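Long-range contact in amorpha-4,11-diene synthase (Artemisia annua, PDB 4GAX), which probably converts farnesyl diphosphate into a cyclic sesquiterpene, releasing diphosphate, as a member of the plant terpene synthase family: residues Y164-M169 with A209-W215. Numbering follows the deposited sequence.
Sequences YEATSM and ALKKPLW
Glu-165 OE1 accepts two bonds: the backbone N of Leu-214 donates to it at 2.8 Å, and a water donates a second hydrogen bond to it at 2.7 Å. The N-H comes to the syn side of the carboxylate, 29° out of its plane, and the bond is fairly straight at 160°. A bend at chi2 curls the glutamate chain over to Leu-214, whose CB packs against OE1, the two side chains crossing at about a right angle. The same water also donates to Glu-165 O and accepts from the N of Trp-215, so the backbone at Leu-214 and Trp-215 is tied to both the main chain and the carboxylate of Glu-165. Tyr-164 makes the other direct bond, its OH donating to Ala-209 O over 2.7 Å from a position tilted out of the carbonyl plane. A chi1 of 167° swings the phenol away from the backbone N, to the end of helix 200-211, where Leu-210 CD2 lies over one ring face, 4.2 Å from the centroid.

At the far end Met-169 folds over the Trp-215 indole in a Met-aromatic contact. SD stands 3.5 Å from the centroid of the five-membered ring, while CE sits almost squarely above the six-membered ring, 3.8 Å from its centroid. Asn-508 receives the indole NE1-H through OD1 and gives its own ND2 to Ser-168 O, bridging the two segments from outside. A leucine in place of Trp-215 would probably leave Met-169 without its aromatic platform and Asn-508 OD1 without this donor. Trp-215 also meets His-530 edge-to-face and touches Ile-526. Through Trp-215 and Asn-508, helices 489-513 and 519-535 thus join the packing of helix 157-167 against helix 200-211 in the all-helical N-terminal domain of a plant terpene synthase.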
loop_
_atom_site.group_PDB
_atom_site.type_symbol
_atom_site.label_atom_id
_atom_site.label_comp_id
_atom_site.label_asym_id
_atom_site.label_seq_id
_atom_site.Cartn_x
_atom_site.Cartn_y
_atom_site.Cartn_z
ATOM N N TYR A 164 10.754 3.497 -18.456
ATOM C CA TYR A 164 10.601 2.276 -17.684
ATOM C C TYR A 164 9.530 2.476 -16.596
ATOM O O TYR A 164 8.608 1.665 -16.453
ATOM C CB TYR A 164 11.938 1.859 -17.078
ATOM C CG TYR A 164 11.817 0.782 -16.020
ATOM C CD1 TYR A 164 11.753 -0.566 -16.367
ATOM C CD2 TYR A 164 11.771 1.114 -14.667
ATOM C CE1 TYR A 164 11.632 -1.569 -15.367
ATOM C CE2 TYR A 164 11.651 0.128 -13.672
ATOM C CZ TYR A 164 11.581 -1.202 -14.026
ATOM O OH TYR A 164 11.464 -2.159 -13.029
ATOM N N GLU A 165 9.635 3.568 -15.852
ATOM C CA GLU A 165 8.677 3.812 -14.779
ATOM C C GLU A 165 7.258 3.950 -15.317
ATOM O O GLU A 165 6.307 3.461 -14.686
ATOM C CB GLU A 165 9.061 5.037 -13.928
ATOM C CG GLU A 165 10.431 4.946 -13.256
ATOM C CD GLU A 165 10.487 3.898 -12.140
ATOM O OE1 GLU A 165 9.504 3.136 -11.963
ATOM O OE2 GLU A 165 11.519 3.835 -11.424
ATOM N N ALA A 166 7.107 4.593 -16.474
ATOM C CA ALA A 166 5.778 4.715 -17.096
ATOM C C ALA A 166 5.120 3.352 -17.400
ATOM O O ALA A 166 3.881 3.200 -17.300
ATOM C CB ALA A 166 5.862 5.545 -18.362
ATOM N N THR A 167 5.940 2.362 -17.760
ATOM C CA THR A 167 5.412 1.038 -18.138
ATOM C C THR A 167 4.661 0.398 -16.980
ATOM O O THR A 167 3.751 -0.391 -17.192
ATOM C CB THR A 167 6.512 0.052 -18.620
ATOM O OG1 THR A 167 7.362 -0.301 -17.513
ATOM C CG2 THR A 167 7.358 0.679 -19.738
ATOM N N SER A 168 5.039 0.739 -15.751
ATOM C CA SER A 168 4.351 0.184 -14.575
ATOM C C SER A 168 2.884 0.573 -14.462
ATOM O O SER A 168 2.139 -0.079 -13.721
ATOM C CB SER A 168 5.045 0.601 -13.282
ATOM O OG SER A 168 6.361 0.119 -13.302
ATOM N N MET A 169 2.473 1.629 -15.169
ATOM C CA MET A 169 1.092 2.106 -15.113
ATOM C C MET A 169 0.246 1.504 -16.208
ATOM O O MET A 169 -0.891 1.934 -16.410
ATOM C CB MET A 169 1.016 3.636 -15.280
ATOM C CG MET A 169 2.055 4.410 -14.502
ATOM S SD MET A 169 1.820 4.285 -12.727
ATOM C CE MET A 169 0.277 5.151 -12.502
ATOM N N ALA A 209 15.249 0.670 -9.254
ATOM C CA ALA A 209 14.087 0.742 -10.133
ATOM C C ALA A 209 13.804 -0.605 -10.804
ATOM O O ALA A 209 12.648 -1.048 -10.881
ATOM C CB ALA A 209 14.281 1.837 -11.181
ATOM N N LEU A 210 14.858 -1.250 -11.300
ATOM C CA LEU A 210 14.714 -2.563 -11.930
ATOM C C LEU A 210 14.215 -3.636 -10.950
ATOM O O LEU A 210 13.458 -4.540 -11.331
ATOM C CB LEU A 210 16.046 -2.994 -12.558
ATOM C CG LEU A 210 16.525 -2.150 -13.746
ATOM C CD1 LEU A 210 17.873 -2.653 -14.264
ATOM C CD2 LEU A 210 15.489 -2.142 -14.862
ATOM N N LYS A 211 14.647 -3.545 -9.692
ATOM C CA LYS A 211 14.182 -4.469 -8.652
ATOM C C LYS A 211 12.687 -4.274 -8.356
ATOM O O LYS A 211 11.952 -5.249 -8.179
ATOM C CB LYS A 211 15.006 -4.294 -7.371
ATOM C CG LYS A 211 14.925 -5.457 -6.384
ATOM C CD LYS A 211 16.291 -5.740 -5.726
ATOM C CE LYS A 211 17.292 -6.365 -6.713
ATOM N NZ LYS A 211 18.401 -5.441 -7.137
ATOM N N LYS A 212 12.236 -3.026 -8.301
ATOM C CA LYS A 212 10.814 -2.740 -8.092
ATOM C C LYS A 212 10.503 -1.360 -8.641
ATOM O O LYS A 212 11.129 -0.358 -8.251
ATOM C CB LYS A 212 10.446 -2.796 -6.597
ATOM C CG LYS A 212 8.965 -2.469 -6.330
ATOM C CD LYS A 212 8.622 -2.504 -4.833
ATOM C CE LYS A 212 8.658 -3.913 -4.264
ATOM N NZ LYS A 212 7.891 -3.983 -2.968
ATOM N N PRO A 213 9.547 -1.288 -9.574
ATOM C CA PRO A 213 9.288 0.036 -10.130
ATOM C C PRO A 213 8.612 0.964 -9.121
ATOM O O PRO A 213 7.991 0.497 -8.151
ATOM C CB PRO A 213 8.375 -0.257 -11.308
ATOM C CG PRO A 213 7.734 -1.575 -10.993
ATOM C CD PRO A 213 8.738 -2.347 -10.212
ATOM N N LEU A 214 8.755 2.266 -9.366
ATOM C CA LEU A 214 8.271 3.315 -8.490
ATOM C C LEU A 214 6.792 3.158 -8.100
ATOM O O LEU A 214 6.408 3.319 -6.923
ATOM C CB LEU A 214 8.483 4.656 -9.204
ATOM C CG LEU A 214 8.014 5.926 -8.518
ATOM C CD1 LEU A 214 8.719 6.060 -7.179
ATOM C CD2 LEU A 214 8.327 7.133 -9.414
ATOM N N TRP A 215 5.970 2.834 -9.087
ATOM C CA TRP A 215 4.522 2.704 -8.881
ATOM C C TRP A 215 4.184 1.622 -7.863
ATOM O O TRP A 215 3.234 1.761 -7.088
ATOM C CB TRP A 215 3.846 2.411 -10.218
ATOM C CG TRP A 215 2.339 2.166 -10.179
ATOM C CD1 TRP A 215 1.681 1.111 -10.750
ATOM C CD2 TRP A 215 1.321 2.987 -9.568
ATOM N NE1 TRP A 215 0.324 1.218 -10.530
ATOM C CE2 TRP A 215 0.076 2.356 -9.808
ATOM C CE3 TRP A 215 1.341 4.176 -8.830
ATOM C CZ2 TRP A 215 -1.139 2.879 -9.343
ATOM C CZ3 TRP A 215 0.131 4.699 -8.370
ATOM C CH2 TRP A 215 -1.094 4.052 -8.634
HETATM O O HOH W 1 6.844 3.005 -11.902
#